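Local coordinates for universal stress protein (Mycobacterium smegmatis, PDB 5AHW) that binds cyclic AMP as a homodimeric universal stress protein and probably takes part in nucleotide-dependent stress signalling, at residues V7-D12 with L35-A40; Q26-S31 with A81-I86. All coordinates share one frame; numbering follows the deposited sequence.

Contact 1: residues V7-D12 with L35-A40; sequences VVVGTD and LIIATA. With CMP (adenosine-3',5'-cyclic-monophosphate), chain K.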
loop_
_atom_site.group_PDB
_atom_site.type_symbol
_atom_site.label_atom_id
_atom_site.label_comp_id
_atom_site.label_asym_id
_atom_site.label_seq_id
_atom_site.Cartn_x
_atom_site.Cartn_y
_atom_site.Cartn_z
ATOM N N VAL B 7 7.577 9.485 -2.892
ATOM C CA VAL B 7 7.181 8.095 -3.050
ATOM C C VAL B 7 8.375 7.343 -3.640
ATOM O O VAL B 7 8.982 7.802 -4.584
ATOM C CB VAL B 7 6.028 7.976 -4.009
ATOM C CG1 VAL B 7 5.643 6.551 -4.212
ATOM C CG2 VAL B 7 4.804 8.748 -3.524
ATOM N N VAL B 8 8.692 6.210 -3.056
ATOM C CA VAL B 8 9.722 5.340 -3.557
ATOM C C VAL B 8 9.140 4.057 -4.116
ATOM O O VAL B 8 8.361 3.417 -3.437
ATOM C CB VAL B 8 10.701 4.964 -2.434
ATOM C CG1 VAL B 8 11.700 3.935 -2.960
ATOM C CG2 VAL B 8 11.523 6.200 -1.996
ATOM N N VAL B 9 9.541 3.698 -5.334
ATOM C CA VAL B 9 9.091 2.483 -5.977
ATOM C C VAL B 9 10.270 1.668 -6.412
ATOM O O VAL B 9 11.243 2.186 -6.944
ATOM C CB VAL B 9 8.077 2.713 -7.139
ATOM C CG1 VAL B 9 8.643 3.513 -8.337
ATOM C CG2 VAL B 9 7.488 1.366 -7.615
ATOM N N GLY B 10 10.189 0.370 -6.134
ATOM C CA GLY B 10 11.219 -0.596 -6.486
ATOM C C GLY B 10 10.819 -1.349 -7.717
ATOM O O GLY B 10 9.693 -1.819 -7.810
ATOM N N THR B 11 11.708 -1.368 -8.709
ATOM C CA THR B 11 11.557 -2.216 -9.875
ATOM C C THR B 11 12.800 -3.064 -10.148
ATOM O O THR B 11 13.896 -2.547 -10.033
ATOM C CB THR B 11 11.221 -1.414 -11.144
ATOM O OG1 THR B 11 11.165 -2.314 -12.276
ATOM C CG2 THR B 11 12.184 -0.355 -11.419
ATOM N N ASP B 12 12.622 -4.350 -10.480
ATOM C CA ASP B 12 13.702 -5.211 -11.005
ATOM C C ASP B 12 13.645 -5.405 -12.539
ATOM O O ASP B 12 14.315 -6.266 -13.085
ATOM C CB ASP B 12 13.690 -6.575 -10.368
ATOM C CG ASP B 12 12.404 -7.294 -10.643
ATOM O OD1 ASP B 12 11.453 -6.606 -11.110
ATOM O OD2 ASP B 12 12.319 -8.492 -10.336
ATOM N N LEU B 35 8.580 11.243 -7.318
ATOM C CA LEU B 35 8.789 9.833 -7.432
ATOM C C LEU B 35 10.284 9.419 -7.600
ATOM O O LEU B 35 11.014 9.943 -8.478
ATOM C CB LEU B 35 8.032 9.316 -8.600
ATOM C CG LEU B 35 8.085 7.813 -8.804
ATOM C CD1 LEU B 35 7.275 7.082 -7.779
ATOM C CD2 LEU B 35 7.520 7.482 -10.183
ATOM N N ILE B 36 10.702 8.453 -6.783
ATOM C CA ILE B 36 12.054 7.901 -6.836
ATOM C C ILE B 36 11.908 6.443 -7.285
ATOM O O ILE B 36 11.281 5.629 -6.609
ATOM C CB ILE B 36 12.761 8.060 -5.479
ATOM C CG1 ILE B 36 12.905 9.548 -5.126
ATOM C CG2 ILE B 36 14.174 7.477 -5.520
ATOM C CD1 ILE B 36 13.495 9.854 -3.758
ATOM N N ILE B 37 12.434 6.134 -8.460
ATOM C CA ILE B 37 12.431 4.766 -8.927
ATOM C C ILE B 37 13.777 4.159 -8.544
ATOM O O ILE B 37 14.840 4.676 -8.934
ATOM C CB ILE B 37 12.223 4.701 -10.462
ATOM C CG1 ILE B 37 10.989 5.513 -10.887
ATOM C CG2 ILE B 37 12.126 3.240 -10.947
ATOM C CD1 ILE B 37 10.697 5.512 -12.381
ATOM N N ALA B 38 13.742 3.061 -7.806
ATOM C CA ALA B 38 14.952 2.382 -7.365
ATOM C C ALA B 38 15.083 0.954 -7.908
ATOM O O ALA B 38 14.106 0.208 -7.981
ATOM C CB ALA B 38 15.015 2.375 -5.836
ATOM N N THR B 39 16.287 0.593 -8.319
ATOM C CA THR B 39 16.570 -0.742 -8.761
ATOM C C THR B 39 17.814 -1.206 -8.010
ATOM O O THR B 39 18.932 -0.595 -8.118
ATOM C CB THR B 39 16.844 -0.809 -10.265
ATOM O OG1 THR B 39 15.667 -0.450 -10.977
ATOM C CG2 THR B 39 17.247 -2.199 -10.687
ATOM N N ALA B 40 17.633 -2.266 -7.234
ATOM C CA ALA B 40 18.754 -2.802 -6.453
ATOM C C ALA B 40 19.444 -3.827 -7.301
ATOM O O ALA B 40 18.781 -4.591 -7.994
ATOM C CB ALA B 40 18.269 -3.462 -5.176
HETATM P P CMP K . 6.934 -7.316 -8.495
HETATM O O1P CMP K . 5.567 -6.972 -9.075
HETATM O O2P CMP K . 7.753 -7.996 -9.491
HETATM O "O5'" CMP K . 6.884 -8.070 -7.108
HETATM C "C5'" CMP K . 7.950 -8.112 -6.128
HETATM C "C4'" CMP K . 8.491 -6.714 -6.026
HETATM O "O4'" CMP K . 9.671 -6.608 -5.248
HETATM C "C3'" CMP K . 8.878 -6.122 -7.328
HETATM O "O3'" CMP K . 7.701 -5.939 -8.101
HETATM C "C2'" CMP K . 9.654 -4.869 -6.897
HETATM O "O2'" CMP K . 8.814 -3.785 -6.473
HETATM C "C1'" CMP K . 10.392 -5.449 -5.679
HETATM N N9 CMP K . 11.745 -5.837 -6.144
HETATM C C8 CMP K . 12.177 -7.073 -6.459
HETATM N N7 CMP K . 13.439 -7.040 -6.913
HETATM C C5 CMP K . 13.833 -5.789 -6.875
HETATM C C6 CMP K . 15.074 -5.051 -7.173
HETATM N N6 CMP K . 16.135 -5.711 -7.615
HETATM N N1 CMP K . 15.093 -3.723 -7.000
HETATM C C2 CMP K . 14.034 -3.036 -6.557
HETATM N N3 CMP K . 12.858 -3.636 -6.276
HETATM C C4 CMP K . 12.712 -4.980 -6.407
#

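Contact 2: residues Q26-S31 with A81-I86; sequences QIAAAS and AGATDI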
loop_
_atom_site.group_PDB
_atom_site.type_symbol
_atom_site.label_atom_id
_atom_site.label_comp_id
_atom_site.label_asym_id
_atom_site.label_seq_id
_atom_site.Cartn_x
_atom_site.Cartn_y
_atom_site.Cartn_z
ATOM N N GLN B 26 1.071 7.069 -10.844
ATOM C CA GLN B 26 -0.266 7.631 -10.693
ATOM C C GLN B 26 -0.394 8.267 -9.329
ATOM O O GLN B 26 -0.865 9.388 -9.208
ATOM C CB GLN B 26 -1.343 6.537 -10.925
ATOM C CG GLN B 26 -1.228 5.956 -12.342
ATOM C CD GLN B 26 -2.191 4.809 -12.762
ATOM O OE1 GLN B 26 -2.284 3.716 -12.139
ATOM N NE2 GLN B 26 -2.869 5.044 -13.889
ATOM N N ILE B 27 0.052 7.581 -8.285
ATOM C CA ILE B 27 -0.122 8.121 -6.928
ATOM C C ILE B 27 0.712 9.360 -6.742
ATOM O O ILE B 27 0.258 10.359 -6.171
ATOM C CB ILE B 27 0.184 7.089 -5.861
ATOM C CG1 ILE B 27 -0.973 6.147 -5.830
ATOM C CG2 ILE B 27 0.306 7.700 -4.478
ATOM C CD1 ILE B 27 -0.617 4.891 -5.096
ATOM N N ALA B 28 1.915 9.334 -7.274
ATOM C CA ALA B 28 2.735 10.535 -7.216
ATOM C C ALA B 28 2.080 11.703 -7.957
ATOM O O ALA B 28 2.054 12.826 -7.442
ATOM C CB ALA B 28 4.091 10.273 -7.802
ATOM N N ALA B 29 1.598 11.472 -9.185
ATOM C CA ALA B 29 1.066 12.573 -9.934
ATOM C C ALA B 29 -0.104 13.170 -9.159
ATOM O O ALA B 29 -0.237 14.403 -9.098
ATOM C CB ALA B 29 0.668 12.147 -11.314
ATOM N N ALA B 30 -0.924 12.318 -8.527
ATOM C CA ALA B 30 -2.132 12.800 -7.779
ATOM C C ALA B 30 -1.804 13.559 -6.510
ATOM O O ALA B 30 -2.533 14.455 -6.121
ATOM C CB ALA B 30 -3.036 11.657 -7.412
ATOM N N SER B 31 -0.753 13.127 -5.822
ATOM C CA SER B 31 -0.283 13.788 -4.621
ATOM C C SER B 31 0.622 14.966 -4.972
ATOM O O SER B 31 1.046 15.677 -4.084
ATOM C CB SER B 31 0.528 12.821 -3.773
ATOM O OG SER B 31 0.012 11.515 -3.870
ATOM N N ALA B 81 2.100 7.676 -16.731
ATOM C CA ALA B 81 1.044 7.612 -15.759
ATOM C C ALA B 81 0.782 8.905 -15.112
ATOM O O ALA B 81 0.006 8.946 -14.163
ATOM C CB ALA B 81 1.437 6.676 -14.668
ATOM N N GLY B 82 1.519 9.936 -15.508
ATOM C CA GLY B 82 1.311 11.248 -14.948
ATOM C C GLY B 82 2.414 11.873 -14.121
ATOM O O GLY B 82 2.458 13.088 -13.994
ATOM N N ALA B 83 3.292 11.089 -13.543
ATOM C CA ALA B 83 4.332 11.707 -12.716
ATOM C C ALA B 83 5.237 12.633 -13.553
ATOM O O ALA B 83 5.548 12.330 -14.702
ATOM C CB ALA B 83 5.154 10.626 -12.036
ATOM N N THR B 84 5.641 13.754 -12.971
ATOM C CA THR B 84 6.479 14.728 -13.625
ATOM C C THR B 84 7.768 15.011 -12.863
ATOM O O THR B 84 8.690 15.611 -13.420
ATOM C CB THR B 84 5.754 16.092 -13.751
ATOM O OG1 THR B 84 5.312 16.496 -12.448
ATOM C CG2 THR B 84 4.531 16.009 -14.716
ATOM N N ASP B 85 7.839 14.655 -11.587
ATOM C CA ASP B 85 9.067 14.811 -10.847
ATOM C C ASP B 85 9.679 13.423 -10.480
ATOM O O ASP B 85 9.426 12.902 -9.404
ATOM C CB ASP B 85 8.766 15.605 -9.598
ATOM C CG ASP B 85 9.992 15.827 -8.760
ATOM O OD1 ASP B 85 11.080 15.483 -9.250
ATOM O OD2 ASP B 85 9.863 16.348 -7.630
ATOM N N ILE B 86 10.520 12.878 -11.365
ATOM C CA ILE B 86 11.028 11.495 -11.283
ATOM C C ILE B 86 12.543 11.444 -11.192
ATOM O O ILE B 86 13.260 12.090 -11.954
ATOM C CB ILE B 86 10.606 10.708 -12.530
ATOM C CG1 ILE B 86 9.087 10.791 -12.702
ATOM C CG2 ILE B 86 11.076 9.268 -12.453
ATOM C CD1 ILE B 86 8.618 10.444 -14.093
#

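Contact 1: residues V7-D12 with L35-A40
Val9 meets two side chains of the neighbouring strand on one face of the sheet. Its CG1 lies between the backbone N and the carbonyl carbon (chi1 63°) and reaches Leu35 CD1, at 3.9 Å, and Ile37 CG1. The Val7 and Leu35 side chains cross obliquely, with Val7 CG1 4.0 Å from Leu35 CD1. Just past the first strand, Thr11 CG2 packs against Ile37 CG2 at 3.6 Å. Helix 15-31 closes over the row through Ala24, Leu18 and Val21, with helix 65-80 covering Leu35 and Ile37 through Ala78 and Ala74. The other face carries Val8, whose CG2 lies against Ile36 CB, and Ala38; Leu102 of helix 95-105 covers both.

Strands 7-10 and 35-40 run parallel, at 29°, and four nearly straight backbone bonds join the segments: Ile36 N to Val7 O, Val9 N to Ile36 O, Ala38 N to Val9 O and Thr11 N to Ala38 O. Beyond Gly10, where the first strand ends, Thr39 OG1 of the continuing strand 34-41 donates to Thr11 O at 2.9 Å, tilted 29° out of the carbonyl plane. Thr11 OG1 turns instead to Ser17 OG and Gly13 N.

Gly10 has no side chain, so adenine N3 can approach its CA on the side Ala38 faces; Gly10 O accepts a short 2.5 Å bond from O2' of the cyclic AMP. Ala40 reads the adenine edge: its N donates to N1 at 2.9 Å and its O accepts from N6. This is the nucleotide site of the universal stress protein fold, at the C-terminal ends of two adjacent parallel strands of a beta-alpha-beta unit.

Contact 2: residues Q26-S31 with A81-I86
The backbones of helical residues 26-31 and of the irregular segment 81-86 come closest at Ala29 and Ala83, whose CA atoms are 4.4 Å apart, and the CA atoms of Gln26 and Ala81 are 5.2 Å apart. Ala29 CB points toward the loop and presses on the peptide after Gly82, 3.3 Å from Gly82 C and 3.6 Å from Ala83 N. Gly82 has positive phi (115°) and closes helix 65-80 with a Schellman motif, at backbone angles that by themselves favour glycine; with no side chain there, Ala29 CB can sit close over the Gly82-Ala83 peptide. This C-terminal turn of helix 65-80 lies against the flank of helix 15-31, on the way into strand 86-92. Gln26 approaches with its aliphatic part: CG stands anti to the carbonyl carbon (chi1 -60°) and touches Ala81 CB at 3.6 Å, while the chain continues extended beyond CG. Its side chain also packs on Ser2 of the second subunit. Deeper in, Ala28 CB makes a looser contact with Ala83 CB, 4.4 Å away, and rests on Leu35 of strand 34-41.

How the contacts relate
The centres of the two contacts lie 13 Å apart, and their segments alternate along the chain: 7-12, 26-31, 35-40, then 81-86. Helix 15-31 connects the two strands of contact 1 along the chain, packs on one face of the sheet and supplies one side of contact 2, whose loop leads into strand 86-92, which pairs with strand 34-41 and is an edge strand of the sheet within this chain. They meet directly, Leu35 N lying 2.8 Å from Asp85 O in a probable hydrogen bond, with Ile37 CD1 packed on Ile86 CG2. Contact 1 is central and borders the cyclic AMP pocket; contact 2 is peripheral, its Gln26 side chain about 14 Å from the bound cyclic AMP, and lies beside the second subunit.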